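Long-range contact in biotin protein ligase-like protein of unknown function (Silicibacter sp., PDB 3BFM), which is of unknown function but resembles biotin protein ligases and belongs to the biotin/lipoate A/B protein ligase family: residues I6-L11 against V40-G45. Residues are numbered along the deposited sequence; the frame is centred on the assembly and turned at random. Where two conformers were deposited one is given.
Sequences ITFPPL and VVYELG. With CA (calcium ion), chain B.
Ile6 and Tyr42 meet tip to tip, an instance of a loop closing over a sheet through side chains alone, with no hydrogen bond from one segment to the other. Their alpha carbons stand 10.0 Å apart, and the side chains span the interval. Followed outward, Ile6 sets off from a CB directed at strand 39-44; chi1 of -66° places CG1 anti to the carbonyl carbon, and the near-extended chi2 of 171° carries CD1 out to the tyrosine. The contact falls to that last methyl: CD1 comes 3.3 Å from Tyr42 CE1, a close approach, and also lies near CZ, CD1 and OH of Tyr42, so it meets the ring obliquely, nearest CE1 and CZ. In Tyr42 a chi1 of 65° sets CG between the backbone N and the carbonyl carbon.

The strand is the second in a mixed sheet, between the parallel outer strand 13-16 and the antiparallel strand 48-55, and the segment 6-11 runs without regular structure just before that outer strand. The sheet is part of the biotin/lipoate A/B protein ligase region, a family grouped with the class II tRNA synthetases. Helix 156-175 packs against the same side, with Leu160 on Tyr42 and Ala164 on Phe8.

Further along, buried Phe8 crosses Val40. Val40 CB sits over one face of the Phe8 ring, 4.1 Å above the plane and offset toward the rim, while Val40 CG1 lies 3.7 Å from Phe8 CZ. The edge of that ring faces Tyr42, Phe8 CE2 lying 4.2 Å from Tyr42 CE2. Val41, on the other side of the strand, packs on Pro23, Leu26 and Ala27 of helix 23-32, and Glu43 grips a calcium ion with both carboxylate oxygens, OE2 at 2.4 Å, in a site completed by Gln21, Asp22 and three waters.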
ATOM      1  N   ILE A   6      16.916   1.856  -2.431  1.00 35.69           N
ATOM      2  CA  ILE A   6      15.719   2.661  -2.668  1.00 32.46           C
ATOM      3  C   ILE A   6      14.600   2.113  -1.788  1.00 30.76           C
ATOM      4  O   ILE A   6      14.136   0.978  -1.971  1.00 29.79           O
ATOM      5  CB  ILE A   6      15.336   2.670  -4.146  1.00 31.33           C
ATOM      6  CG1 ILE A   6      16.410   3.401  -4.962  1.00 38.14           C
ATOM      7  CG2 ILE A   6      14.022   3.390  -4.373  1.00 28.79           C
ATOM      8  CD1 ILE A   6      16.223   3.261  -6.462  1.00 46.31           C
ATOM      9  N   THR A   7      14.159   2.939  -0.850  1.00 28.85           N
ATOM     10  CA  THR A   7      13.169   2.539   0.139  1.00 28.32           C
ATOM     11  C   THR A   7      11.830   3.164  -0.196  1.00 25.16           C
ATOM     12  O   THR A   7      11.757   4.359  -0.360  1.00 25.14           O
ATOM     13  CB  THR A   7      13.611   3.012   1.523  1.00 30.64           C
ATOM     14  OG1 THR A   7      14.941   2.544   1.748  1.00 36.63           O
ATOM     15  CG2 THR A   7      12.700   2.467   2.595  1.00 34.37           C
ATOM     16  N   PHE A   8      10.790   2.339  -0.309  1.00 23.39           N
ATOM     17  CA  PHE A   8       9.443   2.778  -0.627  1.00 23.51           C
ATOM     18  C   PHE A   8       8.587   2.579   0.597  1.00 25.19           C
ATOM     19  O   PHE A   8       8.993   1.841   1.506  1.00 24.41           O
ATOM     20  CB  PHE A   8       8.885   1.984  -1.805  1.00 24.31           C
ATOM     21  CG  PHE A   8       9.547   2.332  -3.112  1.00 25.72           C
ATOM     22  CD1 PHE A   8       9.361   3.575  -3.690  1.00 29.03           C
ATOM     23  CD2 PHE A   8      10.372   1.433  -3.755  1.00 21.06           C
ATOM     24  CE1 PHE A   8       9.998   3.895  -4.855  1.00 28.08           C
ATOM     25  CE2 PHE A   8      11.007   1.766  -4.943  1.00 27.32           C
ATOM     26  CZ  PHE A   8      10.828   2.974  -5.483  1.00 23.66           C
ATOM     27  N   PRO A   9       7.446   3.276   0.662  1.00 23.58           N
ATOM     28  CA  PRO A   9       6.482   3.054   1.744  1.00 24.69           C
ATOM     29  C   PRO A   9       6.067   1.580   1.877  1.00 24.13           C
ATOM     30  O   PRO A   9       6.185   0.796   0.933  1.00 22.75           O
ATOM     31  CB  PRO A   9       5.276   3.888   1.329  1.00 27.01           C
ATOM     32  CG  PRO A   9       5.752   4.844   0.339  1.00 29.88           C
ATOM     33  CD  PRO A   9       7.022   4.359  -0.249  1.00 21.35           C
ATOM     34  N   PRO A  10       5.579   1.181   3.065  1.00 27.95           N
ATOM     35  CA  PRO A  10       5.090  -0.174   3.214  1.00 28.86           C
ATOM     36  C   PRO A  10       4.052  -0.494   2.160  1.00 28.47           C
ATOM     37  O   PRO A  10       3.202   0.353   1.870  1.00 28.76           O
ATOM     38  CB  PRO A  10       4.435  -0.153   4.605  1.00 30.64           C
ATOM     39  CG  PRO A  10       5.189   0.850   5.333  1.00 30.18           C
ATOM     40  CD  PRO A  10       5.476   1.936   4.327  1.00 29.65           C
ATOM     41  N   LEU A  11       4.147  -1.686   1.586  1.00 26.29           N
ATOM     42  CA  LEU A  11       3.210  -2.125   0.546  1.00 34.25           C
ATOM     43  C   LEU A  11       3.455  -1.478  -0.829  1.00 32.34           C
ATOM     44  O   LEU A  11       2.662  -1.642  -1.765  1.00 33.58           O
ATOM     45  CB  LEU A  11       1.746  -1.926   0.988  1.00 36.55           C
ATOM     46  CG  LEU A  11       1.172  -3.039   1.880  1.00 43.61           C
ATOM     47  CD1 LEU A  11       2.120  -3.465   3.030  1.00 40.49           C
ATOM     48  CD2 LEU A  11      -0.209  -2.654   2.401  1.00 35.79           C
ATOM     49  N   VAL A  40       6.332  -0.456  -8.137  1.00 16.91           N
ATOM     50  CA  VAL A  40       7.061   0.679  -8.666  1.00 15.15           C
ATOM     51  C   VAL A  40       8.242   0.126  -9.447  1.00 12.63           C
ATOM     52  O   VAL A  40       9.207  -0.339  -8.881  1.00 17.13           O
ATOM     53  CB  VAL A  40       7.578   1.661  -7.577  1.00 17.06           C
ATOM     54  CG1 VAL A  40       8.337   2.837  -8.213  1.00 15.44           C
ATOM     55  CG2 VAL A  40       6.448   2.133  -6.681  1.00 21.29           C
ATOM     56  N   VAL A  41       8.149   0.178 -10.764  1.00 15.32           N
ATOM     57  CA  VAL A  41       9.261  -0.205 -11.629  1.00 16.41           C
ATOM     58  C   VAL A  41      10.084   1.028 -11.921  1.00 15.55           C
ATOM     59  O   VAL A  41       9.526   2.072 -12.218  1.00 14.70           O
ATOM     60  CB  VAL A  41       8.762  -0.783 -12.961  1.00 15.95           C
ATOM     61  CG1 VAL A  41       9.971  -1.322 -13.790  1.00 14.93           C
ATOM     62  CG2 VAL A  41       7.723  -1.868 -12.717  1.00 20.85           C
ATOM     63  N   TYR A  42      11.405   0.928 -11.818  1.00 15.84           N
ATOM     64  CA  TYR A  42      12.241   2.082 -12.042  1.00 12.27           C
ATOM     65  C   TYR A  42      13.501   1.727 -12.802  1.00 15.22           C
ATOM     66  O   TYR A  42      13.910   0.554 -12.897  1.00 15.47           O
ATOM     67  CB  TYR A  42      12.555   2.775 -10.707  1.00 17.10           C
ATOM     68  CG  TYR A  42      13.401   1.919  -9.773  1.00 14.94           C
ATOM     69  CD1 TYR A  42      14.769   1.967  -9.836  1.00 18.09           C
ATOM     70  CD2 TYR A  42      12.808   1.095  -8.828  1.00 16.64           C
ATOM     71  CE1 TYR A  42      15.543   1.213  -9.011  1.00 18.91           C
ATOM     72  CE2 TYR A  42      13.596   0.313  -7.962  1.00 22.41           C
ATOM     73  CZ  TYR A  42      14.941   0.388  -8.065  1.00 21.23           C
ATOM     74  OH  TYR A  42      15.740  -0.402  -7.242  1.00 24.02           O
ATOM     75  N   GLU A  43      14.116   2.749 -13.377  1.00 15.57           N
ATOM     76  CA  GLU A  43      15.363   2.592 -14.124  1.00 18.56           C
ATOM     77  C   GLU A  43      16.080   3.916 -13.999  1.00 20.11           C
ATOM     78  O   GLU A  43      15.548   4.939 -14.447  1.00 19.35           O
ATOM     79  CB  GLU A  43      15.070   2.250 -15.596  1.00 19.00           C
ATOM     80  CG  GLU A  43      16.283   1.916 -16.383  1.00 18.31           C
ATOM     81  CD  GLU A  43      16.013   1.178 -17.685  1.00 17.97           C
ATOM     82  OE1 GLU A  43      14.884   1.209 -18.265  1.00 20.74           O
ATOM     83  OE2 GLU A  43      16.974   0.599 -18.208  1.00 22.05           O
ATOM     84  N   LEU A  44      17.242   3.895 -13.327  1.00 18.23           N
ATOM     85  CA  LEU A  44      18.044   5.090 -13.112  0.50 18.39           C
ATOM     86  C   LEU A  44      19.328   5.022 -13.937  1.00 17.90           C
ATOM     87  O   LEU A  44      20.062   4.009 -13.907  1.00 17.79           O
ATOM     88  CB  LEU A  44      18.417   5.258 -11.627  0.50 19.01           C
ATOM     89  CG  LEU A  44      17.485   6.037 -10.689  0.50 20.38           C
ATOM     90  CD1 LEU A  44      16.315   5.163 -10.245  0.50 25.33           C
ATOM     91  CD2 LEU A  44      18.249   6.543  -9.475  0.50 22.18           C
ATOM     92  N   GLY A  45      19.594   6.092 -14.673  1.00 18.01           N
ATOM     93  CA  GLY A  45      20.888   6.312 -15.306  1.00 18.91           C
ATOM     94  C   GLY A  45      21.454   7.601 -14.783  1.00 20.63           C
ATOM     95  O   GLY A  45      20.832   8.291 -13.986  1.00 20.07           O
TER
HETATM   96 CA    CA B 235      15.782  -0.133 -20.135  1.00 21.60          CA
HETATM   97  O   HOH W   1      17.048  -2.017 -19.480  1.00 24.85           O
HETATM   98  O   HOH W   2      15.981  -1.355 -22.254  1.00 30.05           O
HETATM   99  O   HOH W   3      17.113   1.475 -21.269  1.00 23.62           O